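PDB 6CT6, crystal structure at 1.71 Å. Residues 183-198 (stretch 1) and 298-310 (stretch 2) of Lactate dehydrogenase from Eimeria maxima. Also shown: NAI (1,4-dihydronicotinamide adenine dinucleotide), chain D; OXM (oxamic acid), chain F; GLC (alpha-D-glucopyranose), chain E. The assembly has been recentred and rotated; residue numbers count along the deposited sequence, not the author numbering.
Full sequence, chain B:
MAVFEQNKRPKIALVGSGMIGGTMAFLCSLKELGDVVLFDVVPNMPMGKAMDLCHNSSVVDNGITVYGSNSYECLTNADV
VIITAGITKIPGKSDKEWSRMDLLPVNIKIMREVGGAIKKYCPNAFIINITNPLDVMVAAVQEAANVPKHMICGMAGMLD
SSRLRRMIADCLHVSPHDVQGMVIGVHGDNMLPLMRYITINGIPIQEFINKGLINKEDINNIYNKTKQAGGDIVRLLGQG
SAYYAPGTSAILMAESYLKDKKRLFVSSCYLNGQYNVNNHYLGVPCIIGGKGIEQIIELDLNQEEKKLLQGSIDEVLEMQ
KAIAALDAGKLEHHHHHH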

# COMPACT_ATOMS: atom_id res chain seq x y z
N VAL B 183 -1.16 -15.03 -19.49
CA VAL B 183 0.19 -15.58 -19.45
C VAL B 183 0.11 -16.87 -18.65
O VAL B 183 -0.19 -16.84 -17.45
CB VAL B 183 1.20 -14.61 -18.81
CG1 VAL B 183 2.60 -15.22 -18.81
CG2 VAL B 183 1.21 -13.27 -19.53
N ILE B 184 0.37 -18.01 -19.30
CA ILE B 184 0.26 -19.30 -18.63
C ILE B 184 1.65 -19.89 -18.43
O ILE B 184 2.66 -19.34 -18.89
CB ILE B 184 -0.64 -20.27 -19.41
CG1 ILE B 184 -0.06 -20.57 -20.80
CG2 ILE B 184 -2.05 -19.70 -19.54
CD1 ILE B 184 -0.73 -21.74 -21.51
N GLY B 185 1.71 -21.03 -17.74
CA GLY B 185 2.95 -21.76 -17.59
C GLY B 185 3.62 -21.53 -16.25
O GLY B 185 2.95 -21.44 -15.21
N VAL B 186 4.94 -21.42 -16.27
CA VAL B 186 5.72 -21.21 -15.05
C VAL B 186 5.84 -19.71 -14.83
O VAL B 186 5.99 -18.93 -15.78
CB VAL B 186 7.11 -21.86 -15.17
CG1 VAL B 186 7.99 -21.12 -16.18
CG2 VAL B 186 7.79 -21.92 -13.80
N HIS B 187 5.77 -19.29 -13.56
CA HIS B 187 6.12 -17.92 -13.22
C HIS B 187 7.64 -17.82 -13.25
O HIS B 187 8.33 -17.86 -12.23
CB HIS B 187 5.54 -17.52 -11.87
CG HIS B 187 5.78 -16.08 -11.52
ND1 HIS B 187 5.35 -15.04 -12.32
CD2 HIS B 187 6.44 -15.50 -10.49
CE1 HIS B 187 5.71 -13.89 -11.78
NE2 HIS B 187 6.37 -14.14 -10.67
N GLY B 188 8.16 -17.72 -14.46
CA GLY B 188 9.59 -17.69 -14.66
C GLY B 188 9.94 -17.32 -16.07
O GLY B 188 9.10 -16.80 -16.82
N ASP B 189 11.19 -17.59 -16.45
CA ASP B 189 11.68 -17.17 -17.75
C ASP B 189 10.92 -17.83 -18.89
O ASP B 189 10.82 -17.26 -19.99
CB ASP B 189 13.17 -17.48 -17.87
CG ASP B 189 14.03 -16.54 -17.04
OD1 ASP B 189 13.74 -15.33 -17.03
OD2 ASP B 189 14.98 -17.02 -16.39
N ASN B 190 10.36 -19.02 -18.67
CA ASN B 190 9.61 -19.73 -19.69
C ASN B 190 8.12 -19.43 -19.65
O ASN B 190 7.33 -20.17 -20.25
CB ASN B 190 9.84 -21.24 -19.56
CG ASN B 190 11.23 -21.67 -20.00
OD1 ASN B 190 11.52 -21.73 -21.20
ND2 ASN B 190 12.09 -21.97 -19.04
N MET B 191 7.70 -18.36 -18.96
CA MET B 191 6.29 -18.01 -18.96
C MET B 191 5.82 -17.71 -20.38
O MET B 191 6.58 -17.20 -21.21
CB MET B 191 6.02 -16.81 -18.04
CG MET B 191 6.48 -15.46 -18.58
SD MET B 191 6.03 -14.07 -17.50
CE MET B 191 7.02 -14.42 -16.04
N LEU B 192 4.56 -18.05 -20.65
CA LEU B 192 4.02 -18.06 -22.01
C LEU B 192 2.90 -17.04 -22.16
O LEU B 192 1.73 -17.37 -21.90
CB LEU B 192 3.53 -19.46 -22.37
CG LEU B 192 2.86 -19.64 -23.73
CD1 LEU B 192 3.72 -19.09 -24.85
CD2 LEU B 192 2.55 -21.11 -23.95
N PRO B 193 3.19 -15.81 -22.57
CA PRO B 193 2.12 -14.90 -22.98
C PRO B 193 1.43 -15.43 -24.23
O PRO B 193 2.06 -15.65 -25.27
CB PRO B 193 2.85 -13.58 -23.25
CG PRO B 193 4.16 -13.71 -22.56
CD PRO B 193 4.51 -15.15 -22.58
N LEU B 194 0.12 -15.65 -24.13
CA LEU B 194 -0.67 -16.26 -25.21
C LEU B 194 -1.16 -15.16 -26.14
O LEU B 194 -2.32 -14.73 -26.10
CB LEU B 194 -1.82 -17.07 -24.63
CG LEU B 194 -1.43 -18.37 -23.92
CD1 LEU B 194 -2.65 -18.99 -23.25
CD2 LEU B 194 -0.81 -19.36 -24.90
N MET B 195 -0.26 -14.72 -27.02
CA MET B 195 -0.58 -13.60 -27.90
C MET B 195 -1.75 -13.91 -28.82
O MET B 195 -2.47 -12.99 -29.24
CB MET B 195 0.66 -13.23 -28.73
CG MET B 195 1.92 -13.00 -27.90
SD MET B 195 1.67 -11.85 -26.52
CE MET B 195 1.73 -10.28 -27.37
N ARG B 196 -1.98 -15.19 -29.13
CA ARG B 196 -3.07 -15.56 -30.02
C ARG B 196 -4.43 -15.36 -29.36
O ARG B 196 -5.43 -15.15 -30.06
CB ARG B 196 -2.91 -17.01 -30.48
CG ARG B 196 -4.04 -17.53 -31.35
CD ARG B 196 -3.69 -18.86 -32.00
NE ARG B 196 -3.71 -19.98 -31.06
CZ ARG B 196 -4.78 -20.73 -30.80
NH1 ARG B 196 -5.94 -20.49 -31.40
NH2 ARG B 196 -4.69 -21.74 -29.93
N TYR B 197 -4.49 -15.42 -28.03
CA TYR B 197 -5.74 -15.36 -27.30
C TYR B 197 -6.07 -13.95 -26.80
O TYR B 197 -7.08 -13.78 -26.10
CB TYR B 197 -5.71 -16.32 -26.11
CG TYR B 197 -6.00 -17.77 -26.44
CD1 TYR B 197 -7.31 -18.24 -26.51
CD2 TYR B 197 -4.97 -18.68 -26.64
CE1 TYR B 197 -7.58 -19.57 -26.79
CE2 TYR B 197 -5.23 -20.01 -26.92
CZ TYR B 197 -6.54 -20.45 -26.99
OH TYR B 197 -6.82 -21.77 -27.28
N ILE B 198 -5.26 -12.95 -27.12
CA ILE B 198 -5.57 -11.58 -26.72
C ILE B 198 -6.82 -11.13 -27.46
O ILE B 198 -6.90 -11.25 -28.69
CB ILE B 198 -4.40 -10.63 -27.00
CG1 ILE B 198 -3.15 -11.03 -26.21
CG2 ILE B 198 -4.79 -9.18 -26.68
CD1 ILE B 198 -1.90 -10.27 -26.63
N GLU B 298 -9.22 -25.90 -19.97
CA GLU B 298 -8.19 -26.51 -20.80
C GLU B 298 -8.24 -25.87 -22.18
O GLU B 298 -9.12 -26.19 -22.99
CB GLU B 298 -8.37 -28.02 -20.86
CG GLU B 298 -7.18 -28.75 -21.46
CD GLU B 298 -7.02 -30.16 -20.93
OE1 GLU B 298 -7.96 -30.67 -20.29
OE2 GLU B 298 -5.95 -30.76 -21.16
N LEU B 299 -7.28 -24.99 -22.45
CA LEU B 299 -7.24 -24.27 -23.71
C LEU B 299 -6.92 -25.21 -24.87
O LEU B 299 -6.21 -26.21 -24.71
CB LEU B 299 -6.18 -23.16 -23.65
CG LEU B 299 -6.36 -22.09 -22.57
CD1 LEU B 299 -5.13 -21.19 -22.50
CD2 LEU B 299 -7.60 -21.26 -22.84
N ASP B 300 -7.45 -24.88 -26.05
CA ASP B 300 -7.18 -25.66 -27.26
C ASP B 300 -5.92 -25.10 -27.94
O ASP B 300 -5.95 -24.52 -29.02
CB ASP B 300 -8.39 -25.63 -28.19
CG ASP B 300 -8.23 -26.55 -29.38
OD1 ASP B 300 -7.40 -27.48 -29.31
OD2 ASP B 300 -8.94 -26.36 -30.39
N LEU B 301 -4.80 -25.30 -27.25
CA LEU B 301 -3.52 -24.80 -27.75
C LEU B 301 -3.13 -25.50 -29.04
O LEU B 301 -3.39 -26.69 -29.24
CB LEU B 301 -2.42 -25.02 -26.70
CG LEU B 301 -2.58 -24.32 -25.34
CD1 LEU B 301 -1.46 -24.71 -24.39
CD2 LEU B 301 -2.61 -22.81 -25.53
N ASN B 302 -2.48 -24.75 -29.93
CA ASN B 302 -1.95 -25.30 -31.16
C ASN B 302 -0.57 -25.91 -30.89
O ASN B 302 -0.05 -25.89 -29.77
CB ASN B 302 -1.89 -24.22 -32.24
CG ASN B 302 -0.92 -23.10 -31.92
OD1 ASN B 302 -0.01 -23.27 -31.11
ND2 ASN B 302 -1.10 -21.95 -32.57
N GLN B 303 0.04 -26.46 -31.94
CA GLN B 303 1.28 -27.22 -31.76
C GLN B 303 2.42 -26.32 -31.29
O GLN B 303 3.15 -26.68 -30.36
CB GLN B 303 1.64 -27.92 -33.07
CG GLN B 303 0.50 -28.73 -33.67
CD GLN B 303 -0.19 -29.61 -32.64
OE1 GLN B 303 0.45 -30.41 -31.97
NE2 GLN B 303 -1.50 -29.45 -32.51
N GLU B 304 2.58 -25.15 -31.90
CA GLU B 304 3.63 -24.24 -31.46
C GLU B 304 3.47 -23.88 -29.99
O GLU B 304 4.45 -23.86 -29.23
CB GLU B 304 3.63 -22.96 -32.31
CG GLU B 304 4.49 -21.84 -31.72
CD GLU B 304 4.56 -20.62 -32.61
OE1 GLU B 304 4.30 -20.74 -33.83
OE2 GLU B 304 4.86 -19.52 -32.09
N GLU B 305 2.24 -23.60 -29.57
CA GLU B 305 2.01 -23.20 -28.18
C GLU B 305 2.28 -24.36 -27.23
O GLU B 305 2.85 -24.16 -26.15
CB GLU B 305 0.58 -22.69 -28.03
CG GLU B 305 0.35 -21.37 -28.77
CD GLU B 305 -1.12 -21.08 -29.06
OE1 GLU B 305 -1.97 -21.94 -28.74
OE2 GLU B 305 -1.41 -20.01 -29.61
N LYS B 306 1.88 -25.58 -27.61
CA LYS B 306 2.23 -26.75 -26.81
C LYS B 306 3.74 -26.89 -26.66
O LYS B 306 4.24 -27.25 -25.59
CB LYS B 306 1.65 -28.01 -27.45
CG LYS B 306 0.16 -28.19 -27.27
CD LYS B 306 -0.36 -29.28 -28.18
CE LYS B 306 -1.84 -29.53 -27.97
NZ LYS B 306 -2.52 -29.89 -29.24
N LYS B 307 4.49 -26.61 -27.74
CA LYS B 307 5.94 -26.67 -27.67
C LYS B 307 6.47 -25.66 -26.65
O LYS B 307 7.28 -26.01 -25.78
CB LYS B 307 6.54 -26.40 -29.05
CG LYS B 307 8.07 -26.34 -29.10
CD LYS B 307 8.54 -25.51 -30.29
CE LYS B 307 10.06 -25.39 -30.33
NZ LYS B 307 10.72 -26.69 -30.65
N LEU B 308 6.03 -24.41 -26.76
CA LEU B 308 6.47 -23.38 -25.82
C LEU B 308 6.09 -23.75 -24.39
O LEU B 308 6.91 -23.62 -23.47
CB LEU B 308 5.86 -22.04 -26.21
CG LEU B 308 6.41 -21.47 -27.52
CD1 LEU B 308 5.50 -20.40 -28.10
CD2 LEU B 308 7.81 -20.92 -27.31
N LEU B 309 4.86 -24.23 -24.19
CA LEU B 309 4.43 -24.58 -22.84
C LEU B 309 5.28 -25.69 -22.24
O LEU B 309 5.46 -25.75 -21.02
CB LEU B 309 2.96 -25.00 -22.83
CG LEU B 309 2.37 -25.25 -21.44
CD1 LEU B 309 2.45 -24.00 -20.59
CD2 LEU B 309 0.93 -25.74 -21.54
N GLN B 310 5.81 -26.59 -23.08
CA GLN B 310 6.65 -27.66 -22.54
C GLN B 310 7.91 -27.09 -21.91
O GLN B 310 8.45 -27.67 -20.96
CB GLN B 310 7.00 -28.66 -23.65
CG GLN B 310 7.55 -29.99 -23.13
CD GLN B 310 6.58 -30.72 -22.22
OE1 GLN B 310 6.97 -31.24 -21.17
NE2 GLN B 310 5.31 -30.78 -22.61
PA NAI D . 9.65 -9.60 2.10
O1A NAI D . 11.05 -10.04 2.47
O2A NAI D . 9.29 -8.13 2.13
O5B NAI D . 8.64 -10.38 3.07
C5B NAI D . 8.86 -11.75 3.42
C4B NAI D . 8.52 -11.92 4.89
O4B NAI D . 8.40 -13.29 5.25
C3B NAI D . 9.60 -11.32 5.79
O3B NAI D . 9.03 -10.27 6.58
C2B NAI D . 10.05 -12.48 6.66
O2B NAI D . 10.35 -12.08 8.00
C1B NAI D . 8.84 -13.38 6.60
N9A NAI D . 9.06 -14.78 7.02
C8A NAI D . 10.18 -15.53 6.95
N7A NAI D . 9.94 -16.77 7.45
C5A NAI D . 8.65 -16.81 7.85
C6A NAI D . 7.74 -17.79 8.47
N6A NAI D . 8.16 -19.04 8.78
N1A NAI D . 6.47 -17.41 8.72
C2A NAI D . 6.02 -16.17 8.42
N3A NAI D . 6.80 -15.24 7.86
C4A NAI D . 8.09 -15.50 7.56
O3 NAI D . 9.30 -10.20 0.64
PN NAI D . 8.07 -9.74 -0.30
O1N NAI D . 8.52 -8.57 -1.14
O2N NAI D . 6.82 -9.63 0.55
O5D NAI D . 7.94 -11.02 -1.26
C5D NAI D . 7.57 -12.28 -0.70
C4D NAI D . 7.66 -13.40 -1.72
O4D NAI D . 6.78 -13.17 -2.83
C3D NAI D . 9.06 -13.53 -2.29
O3D NAI D . 9.41 -14.92 -2.34
C2D NAI D . 8.95 -12.95 -3.68
O2D NAI D . 9.92 -13.47 -4.58
C1D NAI D . 7.54 -13.38 -4.03
N1N NAI D . 6.92 -12.70 -5.18
C2N NAI D . 6.10 -13.46 -5.91
C3N NAI D . 5.42 -12.98 -7.01
C7N NAI D . 4.54 -13.94 -7.75
O7N NAI D . 4.25 -15.00 -7.23
N7N NAI D . 4.10 -13.63 -8.97
C4N NAI D . 5.57 -11.55 -7.45
C5N NAI D . 6.49 -10.81 -6.58
C6N NAI D . 7.11 -11.41 -5.48
C1 OXM F . 8.52 -11.37 -9.24
N1 OXM F . 9.71 -10.73 -8.69
O1 OXM F . 8.27 -12.50 -8.97
C2 OXM F . 7.60 -10.59 -10.19
O2 OXM F . 7.24 -11.11 -11.28
O3 OXM F . 7.21 -9.44 -9.88
C1 GLC E . 5.94 -16.32 -29.78
C2 GLC E . 4.37 -16.24 -29.85
C3 GLC E . 3.93 -15.32 -31.00
C4 GLC E . 4.62 -14.00 -30.77
C5 GLC E . 6.08 -14.26 -31.08
C6 GLC E . 6.75 -12.87 -31.04
O1 GLC E . 6.39 -17.32 -30.65
O2 GLC E . 3.83 -17.51 -30.07
O3 GLC E . 2.54 -15.11 -30.92
O4 GLC E . 4.13 -13.06 -31.69
O5 GLC E . 6.62 -15.07 -30.06
O6 GLC E . 6.42 -12.27 -29.81
O HOH W 1 -0.78 -17.54 -28.28

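Stretch 1 folds back on itself: Ile184 and Leu192 exchange backbone hydrogen bonds (Ile184 N to Leu192 O, 3.0 Å; Leu192 N to Ile184 O, 2.9 Å), and both side chains point toward stretch 2. The contact buries 593 Å² in all. Backbones come nearest where Gly185 CA lies 6.1 Å from Leu309 CA. Here Leu309 CD1 fits over the bare glycine, 3.8 Å from Gly185 CA; an ideal CB built on Gly185 would sit 3.5 Å from Leu309 CD1 and, at phi/psi 100/-141, jam against the preceding carbonyl. The same Leu309 CD1 lies 4.0 Å from Ile184 CD1.

Leu192 is a bump fitted against the helix: its CD1 is 3.9 Å from Leu308 CB, while its CD2 reaches the backbone, 3.8 Å from Glu305 O. Farther along, Leu194 CD1 meets Leu299 CD1 at 3.4 Å, a tight contact, and Leu194 CD2 meets Leu301 CD2 at 3.9 Å. Tyr197 CE2 approaches that Leu301 CD2 at 4.1 Å.

Polar bonds lock the helix start. Arg196 presents its guanidinium edge to Glu305, pairing NE with OE2 (2.7 Å, 160°) and NH2 with OE1 (3.0 Å, 168°) in a salt bridge. Asn302 OD1 caps Glu305 N at 2.7 Å, and Asn302 N returns a bond to Glu305 OE1 at 3.1 Å, helping to fix the carboxylate facing Arg196.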